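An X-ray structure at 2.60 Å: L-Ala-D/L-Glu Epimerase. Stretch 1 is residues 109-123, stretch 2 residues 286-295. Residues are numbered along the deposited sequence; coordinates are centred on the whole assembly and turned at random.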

# COMPACT_ATOMS: atom_id res chain seq x y z
N SER A 109 -12.23 -5.75 17.66
CA SER A 109 -11.92 -5.33 16.31
C SER A 109 -10.40 -5.31 16.25
O SER A 109 -9.74 -5.08 17.27
CB SER A 109 -12.47 -3.92 16.02
OG SER A 109 -11.78 -2.93 16.77
N LEU A 110 -9.85 -5.58 15.07
CA LEU A 110 -8.40 -5.61 14.89
C LEU A 110 -7.75 -4.41 15.57
O LEU A 110 -6.72 -4.53 16.23
CB LEU A 110 -8.05 -5.61 13.39
CG LEU A 110 -6.57 -5.63 13.02
CD1 LEU A 110 -5.90 -6.84 13.65
CD2 LEU A 110 -6.43 -5.66 11.52
N ALA A 111 -8.39 -3.25 15.42
CA ALA A 111 -7.88 -2.02 16.02
C ALA A 111 -7.76 -2.12 17.54
O ALA A 111 -6.74 -1.74 18.12
CB ALA A 111 -8.78 -0.85 15.64
N ASP A 112 -8.80 -2.64 18.20
CA ASP A 112 -8.76 -2.76 19.65
C ASP A 112 -7.77 -3.82 20.13
O ASP A 112 -7.14 -3.65 21.18
CB ASP A 112 -10.16 -3.07 20.19
CG ASP A 112 -11.11 -1.89 20.04
OD1 ASP A 112 -10.70 -0.75 20.37
OD2 ASP A 112 -12.26 -2.09 19.59
N LEU A 113 -7.63 -4.89 19.37
CA LEU A 113 -6.69 -5.94 19.75
C LEU A 113 -5.31 -5.29 19.84
O LEU A 113 -4.59 -5.47 20.82
CB LEU A 113 -6.68 -7.06 18.71
CG LEU A 113 -5.77 -8.26 18.97
CD1 LEU A 113 -6.17 -8.93 20.28
CD2 LEU A 113 -5.88 -9.24 17.82
N ILE A 114 -4.95 -4.52 18.82
CA ILE A 114 -3.66 -3.84 18.79
C ILE A 114 -3.66 -2.78 19.88
O ILE A 114 -2.67 -2.59 20.58
CB ILE A 114 -3.41 -3.12 17.45
CG1 ILE A 114 -3.58 -4.09 16.28
CG2 ILE A 114 -2.00 -2.52 17.44
CD1 ILE A 114 -2.55 -5.15 16.23
N GLY A 115 -4.79 -2.10 20.00
CA GLY A 115 -4.92 -1.05 21.00
C GLY A 115 -4.69 0.34 20.44
O GLY A 115 -4.22 1.23 21.16
N ILE A 116 -5.00 0.53 19.16
CA ILE A 116 -4.84 1.85 18.54
C ILE A 116 -6.22 2.40 18.20
O ILE A 116 -7.19 1.64 18.11
CB ILE A 116 -3.98 1.77 17.24
CG1 ILE A 116 -4.61 0.81 16.23
CG2 ILE A 116 -2.58 1.30 17.57
CD1 ILE A 116 -5.77 1.40 15.49
N THR A 117 -6.32 3.71 18.03
CA THR A 117 -7.61 4.31 17.72
C THR A 117 -7.70 4.73 16.26
O THR A 117 -6.82 5.42 15.74
CB THR A 117 -7.88 5.55 18.60
OG1 THR A 117 -7.85 5.16 19.98
CG2 THR A 117 -9.25 6.15 18.27
N LEU A 118 -8.77 4.32 15.61
CA LEU A 118 -8.95 4.67 14.22
C LEU A 118 -9.86 5.87 14.13
O LEU A 118 -10.92 5.91 14.76
CB LEU A 118 -9.55 3.50 13.44
CG LEU A 118 -8.69 2.24 13.40
CD1 LEU A 118 -9.34 1.21 12.49
CD2 LEU A 118 -7.30 2.58 12.92
N PRO A 119 -9.46 6.88 13.35
CA PRO A 119 -10.29 8.07 13.19
C PRO A 119 -11.59 7.69 12.48
O PRO A 119 -11.72 6.57 12.00
CB PRO A 119 -9.42 9.00 12.36
CG PRO A 119 -8.61 8.05 11.54
CD PRO A 119 -8.23 7.00 12.55
N GLU A 120 -12.54 8.61 12.42
CA GLU A 120 -13.81 8.32 11.77
C GLU A 120 -13.70 8.47 10.26
O GLU A 120 -14.44 7.83 9.50
CB GLU A 120 -14.88 9.25 12.32
CG GLU A 120 -16.27 8.93 11.84
CD GLU A 120 -17.32 9.74 12.57
OE1 GLU A 120 -17.30 10.99 12.46
OE2 GLU A 120 -18.15 9.13 13.27
N THR A 121 -12.77 9.31 9.82
CA THR A 121 -12.57 9.53 8.39
C THR A 121 -11.08 9.55 8.09
O THR A 121 -10.29 10.14 8.83
CB THR A 121 -13.21 10.87 7.95
OG1 THR A 121 -14.62 10.81 8.16
CG2 THR A 121 -12.93 11.13 6.49
N VAL A 122 -10.70 8.90 6.99
CA VAL A 122 -9.30 8.84 6.58
C VAL A 122 -9.15 9.45 5.19
O VAL A 122 -9.87 9.07 4.27
CB VAL A 122 -8.78 7.39 6.52
CG1 VAL A 122 -7.36 7.36 5.99
CG2 VAL A 122 -8.86 6.73 7.90
N ILE A 123 -8.21 10.38 5.04
CA ILE A 123 -7.96 11.02 3.75
C ILE A 123 -7.15 10.05 2.89
O ILE A 123 -6.06 9.62 3.28
CB ILE A 123 -7.15 12.34 3.89
CG1 ILE A 123 -7.98 13.40 4.63
CG2 ILE A 123 -6.73 12.86 2.51
CD1 ILE A 123 -7.28 14.74 4.80
N ILE A 286 -7.70 -3.78 2.97
CA ILE A 286 -7.58 -2.44 3.54
C ILE A 286 -7.78 -2.54 5.05
O ILE A 286 -6.97 -2.02 5.82
CB ILE A 286 -8.61 -1.48 2.93
CG1 ILE A 286 -8.48 -1.47 1.40
CG2 ILE A 286 -8.37 -0.07 3.44
CD1 ILE A 286 -7.07 -1.11 0.91
N SER A 287 -8.85 -3.22 5.46
CA SER A 287 -9.15 -3.41 6.88
C SER A 287 -7.92 -3.91 7.62
O SER A 287 -7.61 -3.45 8.72
CB SER A 287 -10.29 -4.41 7.08
OG SER A 287 -11.49 -3.97 6.49
N ALA A 288 -7.22 -4.88 7.03
CA ALA A 288 -6.03 -5.46 7.64
C ALA A 288 -4.89 -4.45 7.79
O ALA A 288 -4.01 -4.64 8.62
CB ALA A 288 -5.57 -6.68 6.83
N ALA A 289 -4.91 -3.39 6.99
CA ALA A 289 -3.86 -2.38 7.04
C ALA A 289 -4.18 -1.18 7.94
O ALA A 289 -3.27 -0.51 8.43
CB ALA A 289 -3.56 -1.89 5.64
N LEU A 290 -5.46 -0.93 8.18
CA LEU A 290 -5.89 0.20 8.99
C LEU A 290 -5.10 0.50 10.27
O LEU A 290 -4.79 1.66 10.55
CB LEU A 290 -7.37 0.08 9.31
CG LEU A 290 -8.21 0.23 8.04
CD1 LEU A 290 -9.67 -0.08 8.35
CD2 LEU A 290 -8.04 1.64 7.48
N PRO A 291 -4.75 -0.52 11.06
CA PRO A 291 -4.00 -0.28 12.29
C PRO A 291 -2.81 0.67 12.13
O PRO A 291 -2.38 1.30 13.10
CB PRO A 291 -3.57 -1.68 12.71
CG PRO A 291 -4.72 -2.51 12.26
CD PRO A 291 -5.00 -1.96 10.88
N LEU A 292 -2.28 0.77 10.91
CA LEU A 292 -1.13 1.64 10.65
C LEU A 292 -1.49 3.11 10.38
O LEU A 292 -0.66 3.99 10.53
CB LEU A 292 -0.33 1.10 9.45
CG LEU A 292 0.38 -0.24 9.60
CD1 LEU A 292 0.82 -0.76 8.25
CD2 LEU A 292 1.58 -0.08 10.51
N VAL A 293 -2.74 3.36 9.99
CA VAL A 293 -3.19 4.70 9.65
C VAL A 293 -2.75 5.84 10.58
O VAL A 293 -2.27 6.87 10.11
CB VAL A 293 -4.72 4.75 9.50
CG1 VAL A 293 -5.17 6.18 9.23
CG2 VAL A 293 -5.16 3.85 8.35
N PRO A 294 -2.92 5.68 11.91
CA PRO A 294 -2.51 6.77 12.80
C PRO A 294 -1.01 7.07 12.79
O PRO A 294 -0.58 8.07 13.36
CB PRO A 294 -3.00 6.30 14.17
CG PRO A 294 -2.93 4.82 14.05
CD PRO A 294 -3.49 4.56 12.67
N GLN A 295 -0.21 6.23 12.14
CA GLN A 295 1.23 6.45 12.08
C GLN A 295 1.75 7.05 10.78
O GLN A 295 2.92 7.43 10.71
CB GLN A 295 2.00 5.15 12.30
CG GLN A 295 1.90 4.58 13.68
CD GLN A 295 2.93 3.50 13.92
OE1 GLN A 295 4.14 3.74 13.80
NE2 GLN A 295 2.47 2.30 14.25

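What holds the two stretches together? No hydrogen bond crosses between them; the contact is apolar packing that buries 456 Å² summed over both sides. P291 gives up more area than any other residue. Among the side chains that meet its compact ring are L110, I114 and I116: L110 CD2 lies 3.7 Å from P291 CG, I114 CG1 lies 4.3 Å from P291 CB, and I116 CG1 lies 4.4 Å from that same P291 CB.

How does the first helix reach this proline? L110 and I114 sit one turn apart, so both point their CA-to-CB bonds toward stretch 2. L110, with chi1 t and chi2 p, extends CD2 until it is 3.9 Å from A288 CA as well as touching the proline ring. A288 CB points away, so the methyl meets the backbone. I114 adopts m, m and makes a lighter contact through CG1.

Why does the chain turn after I114, and what follows? G115 has positive phi, where a CB would be jammed against the preceding carbonyl oxygen, so glycine suits the position. Beyond it, I116 points toward stretch 2, and its chi1 of p places I116 CG1 3.9 Å from P291 O; chi2 is also p.

How does L118 make so much contact when its CA-to-CB bond points sideways? Its m, t conformation carries the branched end nearer to stretch 2. There L118 CD1 packs 3.9 Å from L290 CB, while L118 CD2 lies 3.6 Å from L290 O and 4.3 Å from P294 CD. Leucine's forked tip thus touches L290, P291 and P294 of the 3-10 segment.

What closes the far end of the contact? V122, on the strand, and V293 point toward each other's stretches, both with chi1 t, and V122 CG2 meets V293 CG1 at 4.0 Å. Their short, branched side chains make this contact without a long reach.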